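Local coordinates for protein acetyl xylan esterase (Metagenome, PDB 6XYC) that probably removes acetyl and feruloyl groups from xylan as a bifunctional carbohydrate esterase of the alpha/beta hydrolase fold, at residues 40-50 with 114-125; 164-172 with 262-272. All blocks are in the same frame, centred on the assembly; numbering follows the deposited sequence.

Contact 1: residues 40-50 with 114-125; sequences KAIIIIYGSAW and FIGITGFSSGGH. With AES (4-(2-aminoethyl)benzenesulfonyl fluoride), chain B.
I43 pairs with I117 and I45 with G119 where strands 40-45 and 114-120 run parallel in the central sheet of an alpha/beta hydrolase, and the second strand breaks at S121 into the nucleophile elbow G119-F120-S121-S122-G123. The ladder is regular at first: I43 N gives a straight bond to G116 O (2.8 Å, 172°), and T118 N returns one to I43 O. It frays at I45, where the last two backbone bonds are weak. On one face of the pair A41, I43 and I45 pack on I115 and I117; on the other I44 CG2 lies alongside T118 CG2.

S121 has positive phi, the strained backbone of the elbow, and its OG is covalently bound to the sulfur of the inhibitor AES. The sulfonyl O1S is gripped by A49 N (2.8 Å) and S122 N (2.9 Å), consistent with an oxyanion hole.

S122 can be followed outward. Its CB sits over the five-membered ring of W50, 3.6 Å from the centroid, a CH-pi contact almost on the ring normal. Its OG, tucked between backbone N and carbonyl carbon (chi1 56°), accepts from S48 N and weakly from W50 N, and also meets a water bound to Y46 O and S48 OG.

Beyond S122, the W50 indole turns its edge to the H125 ring, planes at 82°. With an alanine in place of W50, S122 CB would probably lose the ring it packs on and the H125 face its edge-on partner, opening a gap between the 47-50 loop and the helix start. W50 CZ2 stands over the centre of the H125 ring, 3.5 Å from H125 CG.

Contact 2: residues 164-172 with 262-272; sequences AVVDWFGPV and HGPGCFDTQYF. With AES (4-(2-aminoethyl)benzenesulfonyl fluoride), chain B.
W168 and F267 meet edge-to-face: F267 CE1 lies over one face of the indole, 3.6 Å from W168 CE3, with the ring planes at 79°. The rim of the same indole reaches the backbone, W168 CZ3 coming to 3.4 Å from C266 O, while W168 CH2 touches Y271 CB and sits at the edge of the F272 ring. F169 covers one face of H262, with F169 CE2 above the middle of the imidazole and F169 CD2 3.3 Å from H262 CE1; the two planes are oblique, at 50°. With chi1 at 44°, F169 CG stands between its own backbone N and carbonyl carbon, which brings the ring against H262, G263 and F267.

At the imidazole edge H262 NE2 donates a nearly straight bond to AES O2S (2.8 Å), and H262 ND1 is hydrogen-bonded to D230. This fits a Ser-His-Asp triad with S121. P171 CG touches AES C6 from the other segment.

The cluster joins the end of strand 164-168 to the loop leading into helix 269-284 and to the first turn of that helix. F120 of strand 114-120 adds its ring to F267, and M275 of the helix packs on W168.

Overall arrangement
From the N terminus, strand 39-45 enters the sheet first; after helix 56-69, strand 73-77 and helix 89-103, contact 1 closes this 63-residue excursion by laying strand 114-120 beside it. Contact 2 opens only afterwards, at strand 164-168, and spans 89 residues, including strands 222-227 and 252-257, before 262-272 returns. The two loops are therefore in series, neither enclosing nor crossing the other. They join laterally, since strands 114-120 and 164-168 are sheet neighbours, with T118 OG1 near V166 O and S121 N near W168 O. Their centres lie about 10 Å apart, and both reach AES, so the nucleophile and histidine sides of the pocket converge there.

Contact 1: residues 40-50 with 114-125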
loop_
_atom_site.group_PDB
_atom_site.type_symbol
_atom_site.label_atom_id
_atom_site.label_comp_id
_atom_site.label_asym_id
_atom_site.label_seq_id
_atom_site.Cartn_x
_atom_site.Cartn_y
_atom_site.Cartn_z
ATOM N N LYS A 40 -4.834 -11.691 -13.167
ATOM C CA LYS A 40 -4.993 -11.223 -11.798
ATOM C C LYS A 40 -4.096 -10.010 -11.568
ATOM O O LYS A 40 -3.053 -9.851 -12.209
ATOM C CB LYS A 40 -4.656 -12.345 -10.812
ATOM C CG LYS A 40 -5.203 -13.709 -11.229
ATOM C CD LYS A 40 -6.213 -14.271 -10.226
ATOM C CE LYS A 40 -6.967 -15.461 -10.805
ATOM N NZ LYS A 40 -6.717 -16.722 -10.048
ATOM N N ALA A 41 -4.516 -9.136 -10.655
ATOM C CA ALA A 41 -3.941 -7.803 -10.570
ATOM C C ALA A 41 -3.278 -7.546 -9.222
ATOM O O ALA A 41 -3.735 -8.019 -8.173
ATOM C CB ALA A 41 -5.007 -6.725 -10.820
ATOM N N ILE A 42 -2.190 -6.773 -9.268
ATOM C CA ILE A 42 -1.501 -6.293 -8.073
ATOM C C ILE A 42 -1.368 -4.779 -8.189
ATOM O O ILE A 42 -0.797 -4.278 -9.168
ATOM C CB ILE A 42 -0.111 -6.926 -7.901
ATOM C CG1 ILE A 42 -0.203 -8.456 -7.909
ATOM C CG2 ILE A 42 0.543 -6.420 -6.613
ATOM C CD1 ILE A 42 -0.941 -9.046 -6.731
ATOM N N ILE A 43 -1.880 -4.057 -7.194
ATOM C CA ILE A 43 -1.696 -2.612 -7.099
ATOM C C ILE A 43 -0.438 -2.340 -6.287
ATOM O O ILE A 43 -0.242 -2.916 -5.209
ATOM C CB ILE A 43 -2.922 -1.944 -6.462
ATOM C CG1 ILE A 43 -4.124 -2.053 -7.408
ATOM C CG2 ILE A 43 -2.627 -0.484 -6.141
ATOM C CD1 ILE A 43 -5.449 -1.717 -6.767
ATOM N N ILE A 44 0.435 -1.478 -6.807
ATOM C CA ILE A 44 1.681 -1.170 -6.115
ATOM C C ILE A 44 1.753 0.323 -5.839
ATOM O O ILE A 44 1.261 1.150 -6.617
ATOM C CB ILE A 44 2.920 -1.641 -6.909
ATOM C CG1 ILE A 44 3.156 -0.787 -8.155
ATOM C CG2 ILE A 44 2.770 -3.105 -7.313
ATOM C CD1 ILE A 44 4.459 -1.126 -8.882
ATOM N N ILE A 45 2.398 0.671 -4.726
ATOM C CA ILE A 45 2.415 2.047 -4.233
ATOM C C ILE A 45 3.823 2.397 -3.769
ATOM O O ILE A 45 4.386 1.713 -2.905
ATOM C CB ILE A 45 1.420 2.267 -3.076
ATOM C CG1 ILE A 45 0.045 1.685 -3.411
ATOM C CG2 ILE A 45 1.324 3.767 -2.746
ATOM C CD1 ILE A 45 -0.900 1.700 -2.220
ATOM N N TYR A 46 4.369 3.483 -4.304
ATOM C CA TYR A 46 5.711 3.919 -3.945
ATOM C C TYR A 46 5.765 4.381 -2.492
ATOM O O TYR A 46 4.748 4.717 -1.875
ATOM C CB TYR A 46 6.160 5.074 -4.843
ATOM C CG TYR A 46 5.174 6.227 -4.887
ATOM C CD1 TYR A 46 4.309 6.380 -5.966
ATOM C CD2 TYR A 46 5.085 7.154 -3.849
ATOM C CE1 TYR A 46 3.397 7.417 -6.013
ATOM C CE2 TYR A 46 4.176 8.206 -3.895
ATOM C CZ TYR A 46 3.328 8.325 -4.978
ATOM O OH TYR A 46 2.421 9.356 -5.035
ATOM N N GLY A 47 6.980 4.411 -1.957
ATOM C CA GLY A 47 7.259 5.052 -0.687
ATOM C C GLY A 47 7.862 6.430 -0.888
ATOM O O GLY A 47 8.619 6.669 -1.828
ATOM N N SER A 48 7.513 7.341 0.017
ATOM C CA SER A 48 7.922 8.735 -0.121
ATOM C C SER A 48 7.672 9.543 1.144
ATOM O O SER A 48 7.604 10.774 1.084
ATOM C CB SER A 48 7.166 9.392 -1.273
ATOM O OG SER A 48 5.812 9.633 -0.905
ATOM N N ALA A 49 7.535 8.870 2.290
ATOM C CA ALA A 49 7.121 9.530 3.528
ATOM C C ALA A 49 5.844 10.341 3.302
ATOM O O ALA A 49 5.637 11.390 3.915
ATOM C CB ALA A 49 8.238 10.413 4.088
ATOM N N TRP A 50 4.993 9.855 2.391
ATOM C CA TRP A 50 3.719 10.460 1.996
ATOM C C TRP A 50 3.880 11.776 1.235
ATOM O O TRP A 50 2.872 12.427 0.924
ATOM C CB TRP A 50 2.795 10.686 3.202
ATOM C CG TRP A 50 2.453 9.415 3.934
ATOM C CD1 TRP A 50 1.652 8.405 3.489
ATOM C CD2 TRP A 50 2.907 9.025 5.234
ATOM N NE1 TRP A 50 1.585 7.404 4.427
ATOM C CE2 TRP A 50 2.344 7.761 5.511
ATOM C CE3 TRP A 50 3.737 9.617 6.191
ATOM C CZ2 TRP A 50 2.583 7.083 6.703
ATOM C CZ3 TRP A 50 3.971 8.942 7.373
ATOM C CH2 TRP A 50 3.402 7.687 7.617
ATOM N N PHE A 114 -9.037 -11.486 -8.162
ATOM C CA PHE A 114 -7.936 -11.282 -7.231
ATOM C C PHE A 114 -7.296 -9.932 -7.501
ATOM O O PHE A 114 -6.793 -9.688 -8.602
ATOM C CB PHE A 114 -6.887 -12.390 -7.346
ATOM C CG PHE A 114 -5.796 -12.285 -6.325
ATOM C CD1 PHE A 114 -5.987 -12.764 -5.038
ATOM C CD2 PHE A 114 -4.585 -11.682 -6.636
ATOM C CE1 PHE A 114 -4.991 -12.663 -4.092
ATOM C CE2 PHE A 114 -3.582 -11.578 -5.691
ATOM C CZ PHE A 114 -3.784 -12.073 -4.417
ATOM N N ILE A 115 -7.316 -9.059 -6.499
ATOM C CA ILE A 115 -6.606 -7.784 -6.542
ATOM C C ILE A 115 -5.792 -7.710 -5.260
ATOM O O ILE A 115 -6.337 -7.426 -4.187
ATOM C CB ILE A 115 -7.546 -6.582 -6.664
ATOM C CG1 ILE A 115 -8.416 -6.715 -7.914
ATOM C CG2 ILE A 115 -6.751 -5.285 -6.714
ATOM C CD1 ILE A 115 -9.390 -5.561 -8.124
ATOM N N GLY A 116 -4.490 -7.970 -5.360
ATOM C CA GLY A 116 -3.590 -7.750 -4.251
ATOM C C GLY A 116 -3.052 -6.335 -4.245
ATOM O O GLY A 116 -3.231 -5.570 -5.193
ATOM N N ILE A 117 -2.380 -5.987 -3.152
ATOM C CA ILE A 117 -1.839 -4.642 -2.996
ATOM C C ILE A 117 -0.528 -4.729 -2.225
ATOM O O ILE A 117 -0.384 -5.532 -1.298
ATOM C CB ILE A 117 -2.860 -3.708 -2.310
ATOM C CG1 ILE A 117 -2.447 -2.249 -2.479
ATOM C CG2 ILE A 117 -3.017 -4.058 -0.840
ATOM C CD1 ILE A 117 -3.548 -1.248 -2.188
ATOM N N THR A 118 0.438 -3.905 -2.629
ATOM C CA THR A 118 1.752 -3.897 -2.007
ATOM C C THR A 118 2.367 -2.515 -2.183
ATOM O O THR A 118 2.019 -1.772 -3.106
ATOM C CB THR A 118 2.673 -4.972 -2.615
ATOM O OG1 THR A 118 3.934 -4.982 -1.942
ATOM C CG2 THR A 118 2.887 -4.722 -4.105
ATOM N N GLY A 119 3.267 -2.171 -1.275
ATOM C CA GLY A 119 3.963 -0.899 -1.335
ATOM C C GLY A 119 5.130 -0.943 -0.378
ATOM O O GLY A 119 5.216 -1.831 0.481
ATOM N N PHE A 120 6.047 0.015 -0.526
ATOM C CA PHE A 120 7.191 0.100 0.378
ATOM C C PHE A 120 7.179 1.415 1.160
ATOM O O PHE A 120 6.781 2.454 0.627
ATOM C CB PHE A 120 8.542 -0.107 -0.381
ATOM C CG PHE A 120 8.701 0.694 -1.649
ATOM C CD1 PHE A 120 8.177 0.248 -2.851
ATOM C CD2 PHE A 120 9.429 1.870 -1.640
ATOM C CE1 PHE A 120 8.338 0.983 -4.004
ATOM C CE2 PHE A 120 9.599 2.595 -2.789
ATOM C CZ PHE A 120 9.055 2.154 -3.970
ATOM N N SER A 121 7.620 1.361 2.429
ATOM C CA SER A 121 7.537 2.454 3.383
ATOM C C SER A 121 6.113 3.002 3.353
ATOM O O SER A 121 5.153 2.269 3.631
ATOM C CB SER A 121 8.580 3.531 3.089
ATOM O OG SER A 121 8.826 4.294 4.257
ATOM N N SER A 122 5.943 4.295 3.049
ATOM C CA SER A 122 4.620 4.891 3.162
ATOM C C SER A 122 3.642 4.192 2.239
ATOM O O SER A 122 2.444 4.166 2.526
ATOM C CB SER A 122 4.663 6.402 2.891
ATOM O OG SER A 122 5.224 6.723 1.641
ATOM N N GLY A 123 4.125 3.592 1.147
ATOM C CA GLY A 123 3.254 2.781 0.311
ATOM C C GLY A 123 2.876 1.464 0.960
ATOM O O GLY A 123 1.789 0.934 0.715
ATOM N N GLY A 124 3.767 0.910 1.782
ATOM C CA GLY A 124 3.403 -0.241 2.590
ATOM C C GLY A 124 2.403 0.109 3.669
ATOM O O GLY A 124 1.532 -0.701 4.003
ATOM N N HIS A 125 2.515 1.316 4.228
ATOM C CA HIS A 125 1.518 1.820 5.168
ATOM C C HIS A 125 0.140 1.898 4.519
ATOM O O HIS A 125 -0.855 1.437 5.090
ATOM C CB HIS A 125 1.965 3.190 5.676
ATOM C CG HIS A 125 0.869 4.018 6.268
ATOM N ND1 HIS A 125 0.099 4.882 5.520
ATOM C CD2 HIS A 125 0.440 4.137 7.546
ATOM C CE1 HIS A 125 -0.770 5.487 6.311
ATOM N NE2 HIS A 125 -0.586 5.050 7.545
HETATM C C3 AES B . 10.112 8.116 6.829
HETATM C C2 AES B . 10.112 7.303 5.735
HETATM C C1 AES B . 8.953 6.698 5.353
HETATM S S AES B . 9.021 5.715 3.926
HETATM O O1S AES B . 8.080 6.240 2.901
HETATM O O2S AES B . 10.296 5.941 3.253
HETATM C C6 AES B . 7.791 6.876 6.031
HETATM C C5 AES B . 7.789 7.697 7.140
HETATM C C4 AES B . 8.951 8.320 7.532
HETATM C C7 AES B . 8.971 9.243 8.797
HETATM C C8 AES B . 8.453 8.467 10.035
HETATM N N8 AES B . 8.822 9.222 11.185
HETATM O O HOH W 1 3.984 7.176 -0.688
#

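Contact 2: residues 164-172 with 262-272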
loop_
_atom_site.group_PDB
_atom_site.type_symbol
_atom_site.label_atom_id
_atom_site.label_comp_id
_atom_site.label_asym_id
_atom_site.label_seq_id
_atom_site.Cartn_x
_atom_site.Cartn_y
_atom_site.Cartn_z
ATOM N N ALA A 164 -5.159 -9.488 -0.647
ATOM C CA ALA A 164 -3.909 -9.870 -0.003
ATOM C C ALA A 164 -3.008 -8.648 0.014
ATOM O O ALA A 164 -3.143 -7.752 -0.829
ATOM C CB ALA A 164 -3.230 -11.035 -0.733
ATOM N N VAL A 165 -2.095 -8.610 0.979
ATOM C CA VAL A 165 -1.247 -7.447 1.196
ATOM C C VAL A 165 0.192 -7.907 1.356
ATOM O O VAL A 165 0.463 -8.894 2.046
ATOM C CB VAL A 165 -1.684 -6.643 2.437
ATOM C CG1 VAL A 165 -0.726 -5.473 2.679
ATOM C CG2 VAL A 165 -3.122 -6.161 2.297
ATOM N N VAL A 166 1.118 -7.191 0.724
ATOM C CA VAL A 166 2.547 -7.326 1.004
ATOM C C VAL A 166 3.055 -5.963 1.455
ATOM O O VAL A 166 2.984 -4.981 0.701
ATOM C CB VAL A 166 3.337 -7.837 -0.207
ATOM C CG1 VAL A 166 4.829 -7.819 0.104
ATOM C CG2 VAL A 166 2.890 -9.241 -0.567
ATOM N N ASP A 167 3.564 -5.907 2.684
ATOM C CA ASP A 167 3.975 -4.669 3.337
ATOM C C ASP A 167 5.497 -4.668 3.418
ATOM O O ASP A 167 6.088 -5.429 4.196
ATOM C CB ASP A 167 3.325 -4.569 4.715
ATOM C CG ASP A 167 4.023 -3.604 5.639
ATOM O OD1 ASP A 167 4.714 -2.681 5.164
ATOM O OD2 ASP A 167 3.869 -3.769 6.869
ATOM N N TRP A 168 6.132 -3.829 2.596
ATOM C CA TRP A 168 7.583 -3.668 2.627
ATOM C C TRP A 168 7.923 -2.525 3.585
ATOM O O TRP A 168 7.711 -1.355 3.259
ATOM C CB TRP A 168 8.158 -3.373 1.245
ATOM C CG TRP A 168 8.016 -4.422 0.183
ATOM C CD1 TRP A 168 6.955 -4.592 -0.652
ATOM C CD2 TRP A 168 8.988 -5.409 -0.197
ATOM N NE1 TRP A 168 7.197 -5.631 -1.521
ATOM C CE2 TRP A 168 8.434 -6.153 -1.259
ATOM C CE3 TRP A 168 10.271 -5.743 0.261
ATOM C CZ2 TRP A 168 9.112 -7.213 -1.864
ATOM C CZ3 TRP A 168 10.938 -6.800 -0.340
ATOM C CH2 TRP A 168 10.362 -7.515 -1.395
ATOM N N PHE A 169 8.467 -2.869 4.750
ATOM C CA PHE A 169 8.963 -1.929 5.766
ATOM C C PHE A 169 8.122 -0.652 5.877
ATOM O O PHE A 169 8.634 0.467 5.821
ATOM C CB PHE A 169 10.457 -1.583 5.543
ATOM C CG PHE A 169 10.851 -1.287 4.093
ATOM C CD1 PHE A 169 11.413 -2.277 3.292
ATOM C CD2 PHE A 169 10.719 -0.009 3.556
ATOM C CE1 PHE A 169 11.787 -2.014 1.979
ATOM C CE2 PHE A 169 11.089 0.252 2.239
ATOM C CZ PHE A 169 11.628 -0.750 1.454
ATOM N N GLY A 170 6.817 -0.822 6.106
ATOM C CA GLY A 170 5.914 0.302 6.247
ATOM C C GLY A 170 5.822 0.807 7.672
ATOM O O GLY A 170 5.858 0.033 8.637
ATOM N N PRO A 171 5.726 2.130 7.840
ATOM C CA PRO A 171 5.428 2.718 9.145
ATOM C C PRO A 171 3.942 2.543 9.457
ATOM O O PRO A 171 3.088 3.146 8.794
ATOM C CB PRO A 171 5.812 4.186 8.976
ATOM C CG PRO A 171 5.546 4.467 7.538
ATOM C CD PRO A 171 5.855 3.180 6.791
ATOM N N VAL A 172 3.635 1.733 10.461
ATOM C CA VAL A 172 2.254 1.304 10.664
ATOM C C VAL A 172 1.775 1.537 12.093
ATOM O O VAL A 172 0.605 1.299 12.413
ATOM C CB VAL A 172 2.099 -0.186 10.306
ATOM C CG1 VAL A 172 2.397 -0.438 8.839
ATOM C CG2 VAL A 172 3.016 -1.057 11.194
ATOM N N HIS A 262 16.617 0.164 4.218
ATOM C CA HIS A 262 15.327 0.687 3.771
ATOM C C HIS A 262 15.195 0.498 2.255
ATOM O O HIS A 262 15.054 1.445 1.479
ATOM C CB HIS A 262 15.214 2.152 4.191
ATOM C CG HIS A 262 13.813 2.679 4.246
ATOM N ND1 HIS A 262 12.854 2.173 5.098
ATOM C CD2 HIS A 262 13.227 3.710 3.588
ATOM C CE1 HIS A 262 11.725 2.846 4.934
ATOM N NE2 HIS A 262 11.924 3.782 4.023
ATOM N N GLY A 263 15.250 -0.769 1.841
ATOM C CA GLY A 263 15.288 -1.116 0.442
ATOM C C GLY A 263 16.502 -1.964 0.111
ATOM O O GLY A 263 16.388 -3.099 -0.364
ATOM N N PRO A 264 17.695 -1.420 0.349
ATOM C CA PRO A 264 18.920 -2.190 0.096
ATOM C C PRO A 264 18.917 -3.514 0.846
ATOM O O PRO A 264 18.629 -3.572 2.044
ATOM C CB PRO A 264 20.034 -1.258 0.588
ATOM C CG PRO A 264 19.459 0.125 0.395
ATOM C CD PRO A 264 17.981 -0.017 0.702
ATOM N N GLY A 265 19.256 -4.581 0.125
ATOM C CA GLY A 265 19.211 -5.933 0.636
ATOM C C GLY A 265 17.839 -6.573 0.566
ATOM O O GLY A 265 17.737 -7.799 0.491
ATOM N N CYS A 266 16.779 -5.766 0.574
ATOM C CA CYS A 266 15.411 -6.268 0.546
ATOM C C CYS A 266 14.894 -6.477 -0.872
ATOM O O CYS A 266 14.153 -7.432 -1.127
ATOM C CB CYS A 266 14.485 -5.299 1.283
ATOM S SG CYS A 266 14.985 -4.892 2.965
ATOM N N PHE A 267 15.250 -5.584 -1.793
ATOM C CA PHE A 267 14.796 -5.671 -3.181
ATOM C C PHE A 267 15.761 -6.545 -3.982
ATOM O O PHE A 267 16.561 -6.077 -4.793
ATOM C CB PHE A 267 14.675 -4.280 -3.792
ATOM C CG PHE A 267 13.574 -3.435 -3.206
ATOM C CD1 PHE A 267 12.592 -3.980 -2.400
ATOM C CD2 PHE A 267 13.528 -2.074 -3.472
ATOM C CE1 PHE A 267 11.592 -3.189 -1.867
ATOM C CE2 PHE A 267 12.528 -1.283 -2.944
ATOM C CZ PHE A 267 11.558 -1.841 -2.145
ATOM N N ASP A 268 15.675 -7.852 -3.738
ATOM C CA ASP A 268 16.518 -8.815 -4.436
ATOM C C ASP A 268 15.688 -10.047 -4.766
ATOM O O ASP A 268 14.534 -10.177 -4.352
ATOM C CB ASP A 268 17.773 -9.163 -3.618
ATOM C CG ASP A 268 17.486 -10.051 -2.408
ATOM O OD1 ASP A 268 18.424 -10.290 -1.620
ATOM O OD2 ASP A 268 16.343 -10.515 -2.224
ATOM N N THR A 269 16.299 -10.964 -5.517
ATOM C CA THR A 269 15.562 -12.103 -6.055
ATOM C C THR A 269 14.854 -12.879 -4.951
ATOM O O THR A 269 13.691 -13.264 -5.101
ATOM C CB THR A 269 16.512 -13.025 -6.825
ATOM O OG1 THR A 269 17.128 -12.297 -7.896
ATOM C CG2 THR A 269 15.752 -14.228 -7.384
ATOM N N GLN A 270 15.538 -13.106 -3.830
ATOM C CA GLN A 270 14.987 -13.948 -2.776
ATOM C C GLN A 270 13.674 -13.387 -2.243
ATOM O O GLN A 270 12.669 -14.103 -2.154
ATOM C CB GLN A 270 16.013 -14.089 -1.653
ATOM C CG GLN A 270 15.437 -14.538 -0.331
ATOM C CD GLN A 270 16.522 -14.887 0.670
ATOM O OE1 GLN A 270 17.673 -14.472 0.525
ATOM N NE2 GLN A 270 16.162 -15.659 1.691
ATOM N N TYR A 271 13.658 -12.106 -1.878
ATOM C CA TYR A 271 12.469 -11.536 -1.258
ATOM C C TYR A 271 11.427 -11.126 -2.281
ATOM O O TYR A 271 10.233 -11.120 -1.962
ATOM C CB TYR A 271 12.899 -10.377 -0.379
ATOM C CG TYR A 271 13.908 -10.857 0.624
ATOM C CD1 TYR A 271 13.550 -11.774 1.602
ATOM C CD2 TYR A 271 15.234 -10.449 0.570
ATOM C CE1 TYR A 271 14.470 -12.233 2.517
ATOM C CE2 TYR A 271 16.163 -10.907 1.483
ATOM C CZ TYR A 271 15.770 -11.802 2.457
ATOM O OH TYR A 271 16.685 -12.263 3.368
ATOM N N PHE A 272 11.837 -10.813 -3.512
ATOM C CA PHE A 272 10.861 -10.742 -4.595
ATOM C C PHE A 272 10.141 -12.079 -4.752
ATOM O O PHE A 272 8.921 -12.115 -4.949
ATOM C CB PHE A 272 11.541 -10.359 -5.909
ATOM C CG PHE A 272 11.990 -8.924 -5.981
ATOM C CD1 PHE A 272 11.513 -7.961 -5.101
ATOM C CD2 PHE A 272 12.893 -8.541 -6.956
ATOM C CE1 PHE A 272 11.947 -6.643 -5.189
ATOM C CE2 PHE A 272 13.325 -7.233 -7.055
ATOM C CZ PHE A 272 12.854 -6.278 -6.171
HETATM C C3 AES B . 10.112 8.116 6.829
HETATM C C2 AES B . 10.112 7.303 5.735
HETATM C C1 AES B . 8.953 6.698 5.353
HETATM S S AES B . 9.021 5.715 3.926
HETATM O O1S AES B . 8.080 6.240 2.901
HETATM O O2S AES B . 10.296 5.941 3.253
HETATM C C6 AES B . 7.791 6.876 6.031
HETATM C C5 AES B . 7.789 7.697 7.140
HETATM C C4 AES B . 8.951 8.320 7.532
HETATM C C7 AES B . 8.971 9.243 8.797
HETATM C C8 AES B . 8.453 8.467 10.035
HETATM N N8 AES B . 8.822 9.222 11.185
#